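Local coordinates for protein prephenate dehydratase:Amino acid-binding ACT (Brucella abortus, PDB 6VH5) that probably converts prephenate to phenylpyruvate, with loss of water and carbon dioxide, in phenylalanine biosynthesis, and binds phenylalanine in its ACT domain, at residues 28-33 with 54-59; 98-103 with 193-198; 109-114 with 164-169; 206-211 with 268-273; 218-223 with 260-265. One frame throughout, in Å; residues are numbered along the deposited sequence.

Contact 1: 28-33 with 54-59; sequences SFQGEA and PTFEDA
A chi1 of -177° swings Gln-30 CG away from the backbone N, and a bend at chi2 (-78°) lays the methylenes against Phe-56 and sends the amide toward Pro-54. Gln-30 CG lies over one face of the Phe-56 ring, off-centre, 4.2 Å from the ring centroid, a CH-pi contact. Gln-30 CB meets the rim atom Phe-56 CD1 at 3.6 Å. The amide itself does not stack on the ring, for the two planes are 64° apart. It is held instead by a nearly straight bond from Gln-30 NE2 to Pro-54 O (3.1 Å), which lies in the amide plane. The donor sits well above the carbonyl plane of Pro-54. At the other end, Ser-28 OG donates to Ala-59 O (2.8 Å), and Ala-59 CB rests against the strand backbone near Phe-29 C. Thr-55 is the N-cap of the helix: Asp-58 N donates to Thr-55 OG1 at 3.1 Å. The first turn is thus fixed from within as well as by the strand. Thr-55 also packs on Ile-127 of the second subunit. The contact joins the end of strand 26-30 to the start of helix 56-64. Phe-56 also touches Pro-74, Ala-59 touches Ile-73, and Phe-29 faces helix 36-44. Strands 49-53 and 70-77 flank strand 26-30 in the sheet.

Contact 2: 98-103 with 193-198; sequences VGEYFL and VTRFVV
Arg-195 and Phe-102 lie side by side and point the same way from neighbouring antiparallel strands. Extended from CG to NE, the arginine lays its methylenes along the phenylalanine ring. Arg-195 CG sits over one face, 4.2 Å from the Phe-102 ring centroid, and Arg-195 CD is 3.6 Å from Phe-102 CZ. The guanidinium plane is tilted only 17° from that of the ring. Glu-100, on the same face of the sheet, comes in at the guanidinium edge with its carboxylate turned 84° to it. One oxygen takes both bonds: Glu-100 OE1 accepts from Arg-195 NH2 (2.7 Å) and from Arg-195 NE (3.0 Å). Glu-76 binds Arg-195 NH1 and helps to fix the position of the guanidinium, while Arg-300 pairs with Glu-100 OE2. On the other face, Phe-196 presents its edge to Tyr-101 O and Leu-103 CB, the latter 4.0 Å from Phe-196 CE1. Thr-194 CG2 covers part of one face of the Phe-196 ring. Backbone bonds pair Tyr-101 with Phe-196 and Leu-103 with Thr-194. Thr-194 OG1 is bonded to Asn-77. The two strands form one edge of a mixed sheet, with 96-104 outermost within the chain. The sheet belongs to the prephenate dehydratase domain, which has the two-lobed fold of periplasmic binding proteins. Thr-194 is predicted to be essential for dehydratase activity.

Contact 3: 109-114 with 164-169; sequences LMVLPG and SMAALA
Met-110 reaches across a short antiparallel pair inside the mixed sheet of one lobe of the dehydratase domain, which resembles the type 2 periplasmic binding proteins. Met-110 CB lies 4.2 Å from Ala-167 O. CG lies between the backbone N and the carbonyl carbon (chi1 48°), which leans the chain over the partner strand. Met-110 CG comes to 3.4 Å from Ala-167 O and 3.8 Å from Ala-167 CB. Met-110 SD follows, 3.7 Å from Ala-169 CB. A bend at chi3 (71°) then lays CE beside the same methyl. Helix 150-160 lies over this face, with Ala-154 touching Met-110 and Val-157 touching Ala-167. The other face carries Leu-109, whose CB meets Leu-168 CD2. Leu-109 CD1 reaches Ala-166 CB, which also touches Val-111 CG1. Met-110 and Ala-167 exchange two backbone bonds: Met-110 N to Ala-167 O is 2.8 Å, and Ala-167 N to Met-110 O is 2.9 Å.

Contact 4: 206-211 with 268-273; sequences AARPEN and HPEERS
His-268 turns its imidazole edge to Ala-206: NE2 donates to Ala-206 O at 2.9 Å, a bent bond with the oxygen in the ring plane. Arg-208 CA lies over one face of that ring, toward the rim, 3.6 Å from the His-268 centroid, a CH-pi contact. Pro-209 CD packs on His-268 CB at 3.6 Å. Arg-208 extends past the ring, bends at chi3 (69°) and brings NH1 to Glu-270 OE1, a salt bridge. The carboxylate meets the edge of the guanidinium, the two planes 61° apart. Arg-208 CD also lies 3.5 Å from Glu-270 CB.

A second shell holds the histidine in place. Glu-270 N donates to His-268 ND1 (3.0 Å), so both ring nitrogens are used and the ring's rotation is set. Pro-269 CD lies over the opposite ring face. Glu-271 OE2 accepts from His-268 N and touches Pro-209 CG at 3.4 Å. Residues 268-271 form a type I turn, and Glu-271 occupies the N-cap position before helix 272-283.

The contact ties the loop between strands 193-200 and 215-224 to the start of that helix. Ile-215 and Val-293, on strands 215-224 and 286-295, touch the side chain of His-268.

Contact 5: 218-223 with 260-265; sequences TFVFRV and QFYADI. With PHE (phenylalanine), chain J.
Strands 218-223 and 260-265 run antiparallel at 156°, with Phe-219 paired to Ala-263 and Phe-221 to Phe-261 by backbone hydrogen bonds. On the face of these residues, Ala-263 CB lies over the Phe-219 ring and Phe-261 CB over the Phe-221 ring, the latter 3.8 Å from the centroid. The rings of Phe-221 and Phe-261 are almost parallel (14°) but displaced, with little overlap. With CG anti to its carbonyl carbon (chi1 -77°), Phe-261 brings its ring edge to ligand CG, 3.5 Å from Phe-261 CZ. Val-223 CG2 touches the same ring at Phe-261 CE2 (3.9 Å). The other face is polar at both ends. Thr-218 OG1 donates to Asp-264 OD1 (2.6 Å) from above the carboxylate plane, and Arg-222 NE donates to Gln-260 OE1 (2.6 Å). Asn-225 and Leu-230, with Asn-243 and Met-244 of the second subunit, bind the ligand's polar groups. One face is thus apolar and contributes to an ACT-domain effector site, consistent with feedback control by phenylalanine.

How the contacts relate
Contacts 1 and 2 share one mixed sheet of the dehydratase domain, with centres about 15 Å apart. Contact 3 lies in the second mixed sheet, about 29 Å from contact 2 between centres, and is nested along the chain within the loop that contact 2 closes. The chain thus leaves the first sheet, builds the second and returns by strand 193-200. Contacts 4 and 5 follow at the ACT end. Contact 5 is nested within the loop that contact 4 closes, and their centres are about 19 Å apart. Contacts 2 and 5 meet directly: Arg-195 NH1 and Asp-264 OD2 form a salt bridge of 3.0 Å. This is a direct link between the dehydratase and ACT domains.

Contact 1: 28-33 with 54-59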
# COMPACT_ATOMS: atom_id res chain seq x y z
N SER A 28 5.33 -19.99 -0.26
CA SER A 28 4.52 -19.27 0.72
C SER A 28 3.71 -18.16 0.07
O SER A 28 4.13 -17.53 -0.91
CB SER A 28 5.41 -18.69 1.82
OG SER A 28 6.38 -17.82 1.28
N PHE A 29 2.52 -17.92 0.62
CA PHE A 29 1.71 -16.77 0.23
C PHE A 29 0.98 -16.26 1.46
O PHE A 29 0.74 -17.00 2.42
CB PHE A 29 0.72 -17.14 -0.88
CG PHE A 29 -0.40 -18.05 -0.41
CD1 PHE A 29 -1.63 -17.52 -0.02
CD2 PHE A 29 -0.23 -19.43 -0.36
CE1 PHE A 29 -2.66 -18.36 0.42
CE2 PHE A 29 -1.25 -20.26 0.07
CZ PHE A 29 -2.47 -19.73 0.46
N GLN A 30 0.58 -14.99 1.41
CA GLN A 30 -0.20 -14.39 2.48
C GLN A 30 -1.68 -14.61 2.20
O GLN A 30 -2.18 -14.25 1.12
CB GLN A 30 0.10 -12.89 2.60
CG GLN A 30 -0.61 -12.16 3.75
CD GLN A 30 -2.09 -11.84 3.45
OE1 GLN A 30 -2.45 -11.50 2.32
NE2 GLN A 30 -2.94 -11.98 4.46
N GLY A 31 -2.39 -15.20 3.18
CA GLY A 31 -3.83 -15.38 3.17
C GLY A 31 -4.22 -16.80 3.54
O GLY A 31 -3.42 -17.60 4.03
N GLU A 32 -5.50 -17.11 3.33
CA GLU A 32 -6.05 -18.44 3.54
C GLU A 32 -6.05 -19.19 2.21
O GLU A 32 -6.03 -18.59 1.13
CB GLU A 32 -7.47 -18.35 4.08
CG GLU A 32 -7.63 -17.46 5.28
CD GLU A 32 -8.97 -17.63 5.94
OE1 GLU A 32 -9.66 -18.63 5.63
OE2 GLU A 32 -9.35 -16.76 6.75
N ALA A 33 -6.14 -20.51 2.31
CA ALA A 33 -6.28 -21.33 1.12
C ALA A 33 -7.47 -20.87 0.27
O ALA A 33 -8.53 -20.50 0.80
CB ALA A 33 -6.46 -22.80 1.52
N PRO A 54 -0.23 -16.06 7.63
CA PRO A 54 -1.21 -15.02 7.97
C PRO A 54 -0.81 -13.63 7.50
O PRO A 54 -1.70 -12.83 7.19
CB PRO A 54 -1.32 -15.12 9.50
CG PRO A 54 -0.09 -15.85 9.95
CD PRO A 54 0.31 -16.75 8.81
N THR A 55 0.48 -13.32 7.43
CA THR A 55 0.94 -12.00 7.01
C THR A 55 2.03 -12.12 5.94
O THR A 55 2.62 -13.19 5.75
CB THR A 55 1.49 -11.18 8.18
OG1 THR A 55 2.72 -11.75 8.64
CG2 THR A 55 0.49 -11.08 9.30
N PHE A 56 2.26 -11.00 5.24
CA PHE A 56 3.34 -10.92 4.26
C PHE A 56 4.68 -11.24 4.91
O PHE A 56 5.50 -11.99 4.36
CB PHE A 56 3.42 -9.52 3.65
CG PHE A 56 2.23 -9.12 2.84
CD1 PHE A 56 1.82 -9.87 1.76
CD2 PHE A 56 1.55 -7.95 3.13
CE1 PHE A 56 0.73 -9.49 1.02
CE2 PHE A 56 0.47 -7.56 2.38
CZ PHE A 56 0.06 -8.33 1.33
N GLU A 57 4.93 -10.65 6.08
CA GLU A 57 6.16 -10.89 6.81
C GLU A 57 6.36 -12.38 7.08
O GLU A 57 7.46 -12.91 6.85
CB GLU A 57 6.16 -10.08 8.11
CG GLU A 57 6.22 -8.57 7.89
CD GLU A 57 4.88 -7.93 7.49
OE1 GLU A 57 4.87 -6.70 7.26
OE2 GLU A 57 3.85 -8.65 7.37
N ASP A 58 5.30 -13.08 7.50
CA ASP A 58 5.40 -14.52 7.69
C ASP A 58 5.70 -15.23 6.38
O ASP A 58 6.43 -16.23 6.35
CB ASP A 58 4.10 -15.06 8.30
CG ASP A 58 3.92 -14.66 9.75
OD1 ASP A 58 4.93 -14.59 10.49
OD2 ASP A 58 2.75 -14.42 10.14
N ALA A 59 5.11 -14.75 5.27
CA ALA A 59 5.44 -15.30 3.97
C ALA A 59 6.91 -15.06 3.61
O ALA A 59 7.53 -15.89 2.95
CB ALA A 59 4.52 -14.72 2.89

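Contact 2: 98-103 with 193-198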
# COMPACT_ATOMS: atom_id res chain seq x y z
N VAL A 98 12.78 -13.44 -8.66
CA VAL A 98 13.10 -14.42 -9.68
C VAL A 98 11.93 -14.64 -10.63
O VAL A 98 11.94 -15.60 -11.41
CB VAL A 98 13.56 -15.75 -9.06
CG1 VAL A 98 14.90 -15.56 -8.34
CG2 VAL A 98 12.52 -16.25 -8.09
N GLY A 99 10.93 -13.77 -10.58
CA GLY A 99 9.77 -13.87 -11.44
C GLY A 99 8.70 -12.87 -11.08
O GLY A 99 8.72 -12.26 -9.99
N GLU A 100 7.75 -12.67 -11.99
CA GLU A 100 6.59 -11.83 -11.76
C GLU A 100 5.37 -12.54 -12.30
O GLU A 100 5.47 -13.50 -13.07
CB GLU A 100 6.77 -10.42 -12.40
CG GLU A 100 6.78 -10.39 -13.92
CD GLU A 100 6.77 -8.95 -14.51
OE1 GLU A 100 6.77 -7.96 -13.74
OE2 GLU A 100 6.77 -8.83 -15.76
N TYR A 101 4.19 -12.09 -11.88
CA TYR A 101 2.96 -12.71 -12.36
C TYR A 101 1.84 -11.69 -12.32
O TYR A 101 1.71 -10.94 -11.34
CB TYR A 101 2.58 -13.95 -11.55
CG TYR A 101 1.41 -14.70 -12.15
CD1 TYR A 101 1.58 -15.52 -13.27
CD2 TYR A 101 0.13 -14.58 -11.62
CE1 TYR A 101 0.51 -16.19 -13.84
CE2 TYR A 101 -0.96 -15.24 -12.19
CZ TYR A 101 -0.75 -16.05 -13.29
OH TYR A 101 -1.81 -16.71 -13.85
N PHE A 102 1.03 -11.66 -13.37
CA PHE A 102 -0.11 -10.76 -13.48
C PHE A 102 -1.39 -11.58 -13.50
O PHE A 102 -1.61 -12.37 -14.43
CB PHE A 102 -0.00 -9.89 -14.74
CG PHE A 102 1.14 -8.91 -14.70
CD1 PHE A 102 2.43 -9.32 -14.98
CD2 PHE A 102 0.92 -7.58 -14.37
CE1 PHE A 102 3.48 -8.43 -14.94
CE2 PHE A 102 1.96 -6.68 -14.33
CZ PHE A 102 3.25 -7.10 -14.61
N LEU A 103 -2.23 -11.38 -12.50
CA LEU A 103 -3.46 -12.15 -12.37
C LEU A 103 -4.70 -11.26 -12.47
O LEU A 103 -4.87 -10.34 -11.65
CB LEU A 103 -3.47 -12.93 -11.05
CG LEU A 103 -4.77 -13.64 -10.70
CD1 LEU A 103 -4.96 -14.84 -11.60
CD2 LEU A 103 -4.69 -14.10 -9.25
N VAL A 193 -6.50 -5.98 -11.78
CA VAL A 193 -5.32 -6.83 -11.95
C VAL A 193 -4.39 -6.66 -10.75
O VAL A 193 -4.21 -5.55 -10.24
CB VAL A 193 -4.58 -6.50 -13.26
CG1 VAL A 193 -3.49 -7.52 -13.52
CG2 VAL A 193 -5.57 -6.47 -14.41
N THR A 194 -3.81 -7.77 -10.30
CA THR A 194 -2.78 -7.76 -9.27
C THR A 194 -1.46 -8.23 -9.86
O THR A 194 -1.41 -9.21 -10.61
CB THR A 194 -3.16 -8.66 -8.07
OG1 THR A 194 -4.18 -8.02 -7.29
CG2 THR A 194 -1.93 -8.88 -7.17
N ARG A 195 -0.38 -7.51 -9.53
CA ARG A 195 0.96 -7.90 -9.95
C ARG A 195 1.69 -8.52 -8.78
O ARG A 195 1.85 -7.89 -7.72
CB ARG A 195 1.74 -6.71 -10.50
CG ARG A 195 3.22 -7.02 -10.72
CD ARG A 195 3.96 -5.83 -11.37
NE ARG A 195 5.28 -6.24 -11.80
CZ ARG A 195 6.40 -5.57 -11.57
NH1 ARG A 195 6.38 -4.41 -10.93
NH2 ARG A 195 7.55 -6.06 -12.00
N PHE A 196 2.16 -9.74 -8.97
CA PHE A 196 2.99 -10.39 -7.97
C PHE A 196 4.45 -10.38 -8.42
O PHE A 196 4.75 -10.28 -9.61
CB PHE A 196 2.54 -11.84 -7.73
CG PHE A 196 1.12 -11.98 -7.30
CD1 PHE A 196 0.09 -12.00 -8.23
CD2 PHE A 196 0.81 -12.12 -5.96
CE1 PHE A 196 -1.22 -12.15 -7.84
CE2 PHE A 196 -0.51 -12.27 -5.55
CZ PHE A 196 -1.52 -12.28 -6.49
N VAL A 197 5.34 -10.49 -7.43
CA VAL A 197 6.74 -10.82 -7.66
C VAL A 197 7.04 -12.11 -6.91
O VAL A 197 6.52 -12.34 -5.81
CB VAL A 197 7.70 -9.70 -7.21
CG1 VAL A 197 7.65 -8.52 -8.18
CG2 VAL A 197 7.36 -9.27 -5.79
N VAL A 198 7.86 -12.96 -7.52
CA VAL A 198 8.27 -14.22 -6.92
C VAL A 198 9.62 -14.00 -6.23
O VAL A 198 10.58 -13.57 -6.87
CB VAL A 198 8.37 -15.31 -8.00
CG1 VAL A 198 8.60 -16.68 -7.37
CG2 VAL A 198 7.12 -15.29 -8.87

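Contact 3: 109-114 with 164-169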
# COMPACT_ATOMS: atom_id res chain seq x y z
N LEU A 109 -19.96 -15.26 -7.05
CA LEU A 109 -21.02 -15.40 -6.06
C LEU A 109 -21.27 -16.89 -5.87
O LEU A 109 -21.73 -17.57 -6.79
CB LEU A 109 -22.28 -14.65 -6.50
CG LEU A 109 -23.58 -14.82 -5.70
CD1 LEU A 109 -23.48 -14.23 -4.30
CD2 LEU A 109 -24.73 -14.18 -6.47
N MET A 110 -20.95 -17.40 -4.69
CA MET A 110 -21.01 -18.83 -4.45
C MET A 110 -21.91 -19.12 -3.26
O MET A 110 -22.00 -18.33 -2.32
CB MET A 110 -19.61 -19.41 -4.20
CG MET A 110 -18.80 -18.63 -3.20
SD MET A 110 -17.09 -19.20 -3.13
CE MET A 110 -16.45 -18.60 -4.70
N VAL A 111 -22.57 -20.27 -3.33
CA VAL A 111 -23.55 -20.69 -2.34
C VAL A 111 -23.40 -22.18 -2.08
O VAL A 111 -22.65 -22.88 -2.77
CB VAL A 111 -25.00 -20.37 -2.79
CG1 VAL A 111 -25.21 -18.86 -2.88
CG2 VAL A 111 -25.29 -21.04 -4.13
N LEU A 112 -24.13 -22.67 -1.09
CA LEU A 112 -24.11 -24.10 -0.81
C LEU A 112 -24.72 -24.86 -1.99
O LEU A 112 -25.53 -24.31 -2.74
CB LEU A 112 -24.87 -24.41 0.47
CG LEU A 112 -24.28 -23.85 1.76
CD1 LEU A 112 -25.35 -23.90 2.86
CD2 LEU A 112 -23.03 -24.62 2.18
N PRO A 113 -24.31 -26.11 -2.20
CA PRO A 113 -24.77 -26.86 -3.38
C PRO A 113 -26.29 -26.96 -3.44
O PRO A 113 -26.95 -27.28 -2.45
CB PRO A 113 -24.11 -28.23 -3.20
CG PRO A 113 -22.88 -27.96 -2.36
CD PRO A 113 -23.30 -26.86 -1.42
N GLY A 114 -26.84 -26.68 -4.62
CA GLY A 114 -28.27 -26.76 -4.84
C GLY A 114 -29.08 -25.59 -4.31
O GLY A 114 -30.30 -25.58 -4.50
N SER A 164 -29.01 -19.53 3.55
CA SER A 164 -29.22 -18.12 3.28
C SER A 164 -27.91 -17.35 3.09
O SER A 164 -27.95 -16.18 2.68
CB SER A 164 -30.03 -17.48 4.41
OG SER A 164 -29.18 -17.16 5.50
N MET A 165 -26.77 -17.94 3.40
CA MET A 165 -25.48 -17.24 3.35
C MET A 165 -24.77 -17.52 2.03
O MET A 165 -24.53 -18.69 1.69
CB MET A 165 -24.59 -17.63 4.52
CG MET A 165 -25.03 -16.99 5.83
SD MET A 165 -24.23 -17.70 7.27
CE MET A 165 -24.25 -16.29 8.37
N ALA A 166 -24.44 -16.46 1.30
CA ALA A 166 -23.63 -16.53 0.10
C ALA A 166 -22.26 -15.88 0.33
O ALA A 166 -22.06 -15.14 1.29
CB ALA A 166 -24.35 -15.86 -1.07
N ALA A 167 -21.32 -16.18 -0.55
CA ALA A 167 -19.99 -15.58 -0.45
C ALA A 167 -19.55 -15.01 -1.79
O ALA A 167 -19.95 -15.50 -2.85
CB ALA A 167 -18.94 -16.59 0.05
N LEU A 168 -18.70 -13.98 -1.73
CA LEU A 168 -18.00 -13.43 -2.89
C LEU A 168 -16.52 -13.75 -2.70
O LEU A 168 -15.88 -13.22 -1.80
CB LEU A 168 -18.20 -11.92 -2.99
CG LEU A 168 -19.61 -11.40 -3.18
CD1 LEU A 168 -19.63 -9.90 -2.96
CD2 LEU A 168 -20.06 -11.74 -4.59
N ALA A 169 -15.99 -14.60 -3.58
CA ALA A 169 -14.66 -15.16 -3.37
C ALA A 169 -14.07 -15.52 -4.72
O ALA A 169 -14.78 -15.59 -5.73
CB ALA A 169 -14.73 -16.40 -2.46

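Contact 4: 206-211 with 268-273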
# COMPACT_ATOMS: atom_id res chain seq x y z
N ALA A 206 18.12 -14.37 -14.73
CA ALA A 206 17.75 -14.92 -16.02
C ALA A 206 18.89 -14.69 -17.00
O ALA A 206 19.66 -13.74 -16.86
CB ALA A 206 16.46 -14.30 -16.53
N ALA A 207 19.01 -15.59 -17.97
CA ALA A 207 20.07 -15.45 -18.96
C ALA A 207 19.82 -14.23 -19.85
O ALA A 207 18.67 -13.86 -20.11
CB ALA A 207 20.20 -16.71 -19.81
N ARG A 208 20.91 -13.62 -20.31
CA ARG A 208 20.83 -12.44 -21.17
C ARG A 208 20.07 -12.76 -22.46
O ARG A 208 20.38 -13.75 -23.13
CB ARG A 208 22.24 -11.93 -21.49
CG ARG A 208 22.28 -10.73 -22.44
CD ARG A 208 23.71 -10.26 -22.56
NE ARG A 208 24.58 -11.21 -23.26
CZ ARG A 208 25.47 -11.97 -22.64
NH1 ARG A 208 25.60 -11.89 -21.32
NH2 ARG A 208 26.24 -12.80 -23.32
N PRO A 209 19.11 -11.93 -22.85
CA PRO A 209 18.31 -12.23 -24.05
C PRO A 209 19.12 -12.18 -25.34
O PRO A 209 19.97 -11.30 -25.54
CB PRO A 209 17.23 -11.14 -24.02
CG PRO A 209 17.87 -10.02 -23.29
CD PRO A 209 18.67 -10.68 -22.21
N GLU A 210 18.85 -13.15 -26.22
CA GLU A 210 19.41 -13.20 -27.56
C GLU A 210 18.40 -12.94 -28.66
O GLU A 210 18.78 -12.44 -29.72
CB GLU A 210 20.05 -14.57 -27.80
CG GLU A 210 20.93 -15.06 -26.66
CD GLU A 210 22.37 -15.25 -27.08
OE1 GLU A 210 23.09 -16.02 -26.42
OE2 GLU A 210 22.77 -14.62 -28.08
N ASN A 211 17.12 -13.23 -28.43
CA ASN A 211 16.09 -13.06 -29.45
C ASN A 211 14.91 -12.27 -28.90
O ASN A 211 13.76 -12.70 -28.97
CB ASN A 211 15.63 -14.42 -29.97
N HIS A 268 18.60 -6.36 -19.41
CA HIS A 268 19.52 -7.23 -18.71
C HIS A 268 20.84 -6.50 -18.44
O HIS A 268 21.32 -5.77 -19.32
CB HIS A 268 19.78 -8.49 -19.54
CG HIS A 268 20.51 -9.56 -18.79
ND1 HIS A 268 21.85 -9.48 -18.48
CD2 HIS A 268 20.07 -10.73 -18.27
CE1 HIS A 268 22.21 -10.56 -17.81
NE2 HIS A 268 21.15 -11.34 -17.68
N PRO A 269 21.43 -6.67 -17.26
CA PRO A 269 22.65 -5.89 -16.92
C PRO A 269 23.84 -6.12 -17.85
O PRO A 269 24.76 -5.29 -17.86
CB PRO A 269 22.96 -6.34 -15.49
CG PRO A 269 21.66 -6.81 -14.95
CD PRO A 269 20.95 -7.45 -16.11
N GLU A 270 23.87 -7.23 -18.58
CA GLU A 270 24.95 -7.51 -19.51
C GLU A 270 24.73 -6.92 -20.91
O GLU A 270 25.67 -6.90 -21.71
CB GLU A 270 25.17 -9.02 -19.59
CG GLU A 270 26.16 -9.51 -18.53
CD GLU A 270 25.87 -10.91 -18.03
OE1 GLU A 270 25.50 -11.78 -18.84
OE2 GLU A 270 26.01 -11.12 -16.81
N GLU A 271 23.54 -6.43 -21.22
CA GLU A 271 23.36 -5.71 -22.48
C GLU A 271 24.12 -4.40 -22.42
O GLU A 271 24.07 -3.69 -21.41
CB GLU A 271 21.88 -5.44 -22.76
CG GLU A 271 21.10 -6.64 -23.27
CD GLU A 271 19.60 -6.39 -23.34
OE1 GLU A 271 19.15 -5.72 -24.29
OE2 GLU A 271 18.89 -6.87 -22.44
N ARG A 272 24.78 -4.06 -23.53
CA ARG A 272 25.64 -2.88 -23.54
C ARG A 272 24.86 -1.64 -23.13
O ARG A 272 25.34 -0.84 -22.31
CB ARG A 272 26.25 -2.69 -24.92
CG ARG A 272 27.30 -1.60 -24.95
CD ARG A 272 28.29 -1.80 -23.81
NE ARG A 272 29.47 -0.94 -23.93
CZ ARG A 272 30.31 -0.70 -22.93
NH1 ARG A 272 30.10 -1.25 -21.74
NH2 ARG A 272 31.36 0.09 -23.11
N SER A 273 23.65 -1.47 -23.67
CA SER A 273 22.86 -0.28 -23.38
C SER A 273 22.54 -0.17 -21.90
O SER A 273 22.71 0.91 -21.31
CB SER A 273 21.59 -0.30 -24.22
OG SER A 273 21.89 0.10 -25.55

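Contact 5: 218-223 with 260-265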
# COMPACT_ATOMS: atom_id res chain seq x y z
N THR A 218 15.21 -5.10 -11.48
CA THR A 218 14.68 -4.27 -10.41
C THR A 218 15.83 -3.88 -9.51
O THR A 218 16.66 -4.72 -9.16
CB THR A 218 13.59 -5.00 -9.62
OG1 THR A 218 12.44 -5.22 -10.45
CG2 THR A 218 13.17 -4.18 -8.40
N PHE A 219 15.91 -2.60 -9.16
CA PHE A 219 16.99 -2.11 -8.32
C PHE A 219 16.52 -0.93 -7.50
O PHE A 219 15.51 -0.29 -7.80
CB PHE A 219 18.22 -1.72 -9.17
CG PHE A 219 17.94 -0.64 -10.19
CD1 PHE A 219 18.17 0.69 -9.90
CD2 PHE A 219 17.46 -0.97 -11.45
CE1 PHE A 219 17.93 1.68 -10.85
CE2 PHE A 219 17.21 0.01 -12.39
CZ PHE A 219 17.45 1.34 -12.09
N VAL A 220 17.29 -0.63 -6.45
CA VAL A 220 17.10 0.57 -5.64
C VAL A 220 18.38 1.39 -5.73
O VAL A 220 19.47 0.86 -5.97
CB VAL A 220 16.76 0.26 -4.17
CG1 VAL A 220 15.37 -0.35 -4.07
CG2 VAL A 220 17.80 -0.68 -3.54
N PHE A 221 18.24 2.69 -5.51
CA PHE A 221 19.38 3.61 -5.48
C PHE A 221 18.98 4.84 -4.68
O PHE A 221 17.79 5.15 -4.54
CB PHE A 221 19.85 4.01 -6.89
CG PHE A 221 18.79 4.74 -7.71
CD1 PHE A 221 18.68 6.12 -7.66
CD2 PHE A 221 17.91 4.03 -8.52
CE1 PHE A 221 17.71 6.78 -8.40
CE2 PHE A 221 16.94 4.69 -9.28
CZ PHE A 221 16.83 6.06 -9.21
N ARG A 222 19.98 5.54 -4.16
CA ARG A 222 19.78 6.75 -3.37
C ARG A 222 20.38 7.98 -4.05
O ARG A 222 21.48 7.92 -4.61
CB ARG A 222 20.38 6.59 -1.98
CG ARG A 222 19.65 5.54 -1.17
CD ARG A 222 20.40 5.15 0.06
NE ARG A 222 19.70 4.07 0.74
CZ ARG A 222 19.72 3.89 2.05
NH1 ARG A 222 20.39 4.75 2.81
NH2 ARG A 222 19.05 2.88 2.60
N VAL A 223 19.67 9.11 -3.95
CA VAL A 223 20.19 10.41 -4.34
C VAL A 223 19.94 11.41 -3.22
O VAL A 223 19.16 11.17 -2.30
CB VAL A 223 19.58 10.95 -5.65
CG1 VAL A 223 19.96 10.07 -6.83
CG2 VAL A 223 18.06 11.10 -5.54
N GLN A 260 15.35 7.47 -1.41
CA GLN A 260 15.58 6.19 -2.05
C GLN A 260 14.51 5.93 -3.11
O GLN A 260 13.35 6.33 -2.95
CB GLN A 260 15.61 5.04 -1.04
CG GLN A 260 16.11 3.73 -1.65
CD GLN A 260 16.48 2.71 -0.61
OE1 GLN A 260 17.39 2.92 0.19
NE2 GLN A 260 15.78 1.58 -0.61
N PHE A 261 14.91 5.27 -4.19
CA PHE A 261 14.03 4.98 -5.32
C PHE A 261 14.01 3.48 -5.57
O PHE A 261 15.04 2.81 -5.46
CB PHE A 261 14.46 5.72 -6.61
CG PHE A 261 14.09 7.18 -6.63
CD1 PHE A 261 12.87 7.60 -7.17
CD2 PHE A 261 14.93 8.14 -6.06
CE1 PHE A 261 12.50 8.94 -7.16
CE2 PHE A 261 14.57 9.48 -6.05
CZ PHE A 261 13.35 9.88 -6.60
N TYR A 262 12.84 2.98 -5.91
CA TYR A 262 12.64 1.60 -6.32
C TYR A 262 12.28 1.62 -7.79
O TYR A 262 11.38 2.37 -8.19
CB TYR A 262 11.53 0.94 -5.46
CG TYR A 262 11.25 -0.52 -5.73
CD1 TYR A 262 11.68 -1.51 -4.85
CD2 TYR A 262 10.49 -0.91 -6.84
CE1 TYR A 262 11.39 -2.85 -5.08
CE2 TYR A 262 10.20 -2.25 -7.09
CZ TYR A 262 10.66 -3.22 -6.20
OH TYR A 262 10.37 -4.54 -6.45
N ALA A 263 12.96 0.82 -8.60
CA ALA A 263 12.80 0.94 -10.04
C ALA A 263 12.85 -0.41 -10.73
O ALA A 263 13.59 -1.31 -10.30
CB ALA A 263 13.89 1.85 -10.64
N ASP A 264 12.06 -0.55 -11.79
CA ASP A 264 12.12 -1.65 -12.73
C ASP A 264 12.49 -1.07 -14.10
O ASP A 264 11.92 -0.06 -14.50
CB ASP A 264 10.78 -2.39 -12.87
CG ASP A 264 10.28 -3.04 -11.56
OD1 ASP A 264 10.98 -3.03 -10.52
OD2 ASP A 264 9.15 -3.56 -11.60
N ILE A 265 13.43 -1.71 -14.80
CA ILE A 265 13.70 -1.39 -16.20
C ILE A 265 13.55 -2.69 -17.00
O ILE A 265 13.64 -3.80 -16.46
CB ILE A 265 15.10 -0.77 -16.45
CG1 ILE A 265 16.20 -1.73 -15.99
CG2 ILE A 265 15.28 0.59 -15.76
CD1 ILE A 265 17.57 -1.20 -16.18
N PHE J . 14.39 15.81 -4.75
CA PHE J . 15.24 15.25 -5.80
C PHE J . 15.00 15.91 -7.16
O PHE J . 15.53 15.43 -8.17
CB PHE J . 15.04 13.74 -5.91
CG PHE J . 13.58 13.32 -5.89
CD1 PHE J . 13.02 12.80 -4.74
CD2 PHE J . 12.80 13.41 -7.03
CE1 PHE J . 11.68 12.40 -4.71
CE2 PHE J . 11.47 13.01 -7.01
CZ PHE J . 10.91 12.51 -5.85
OXT PHE J . 14.29 16.91 -7.28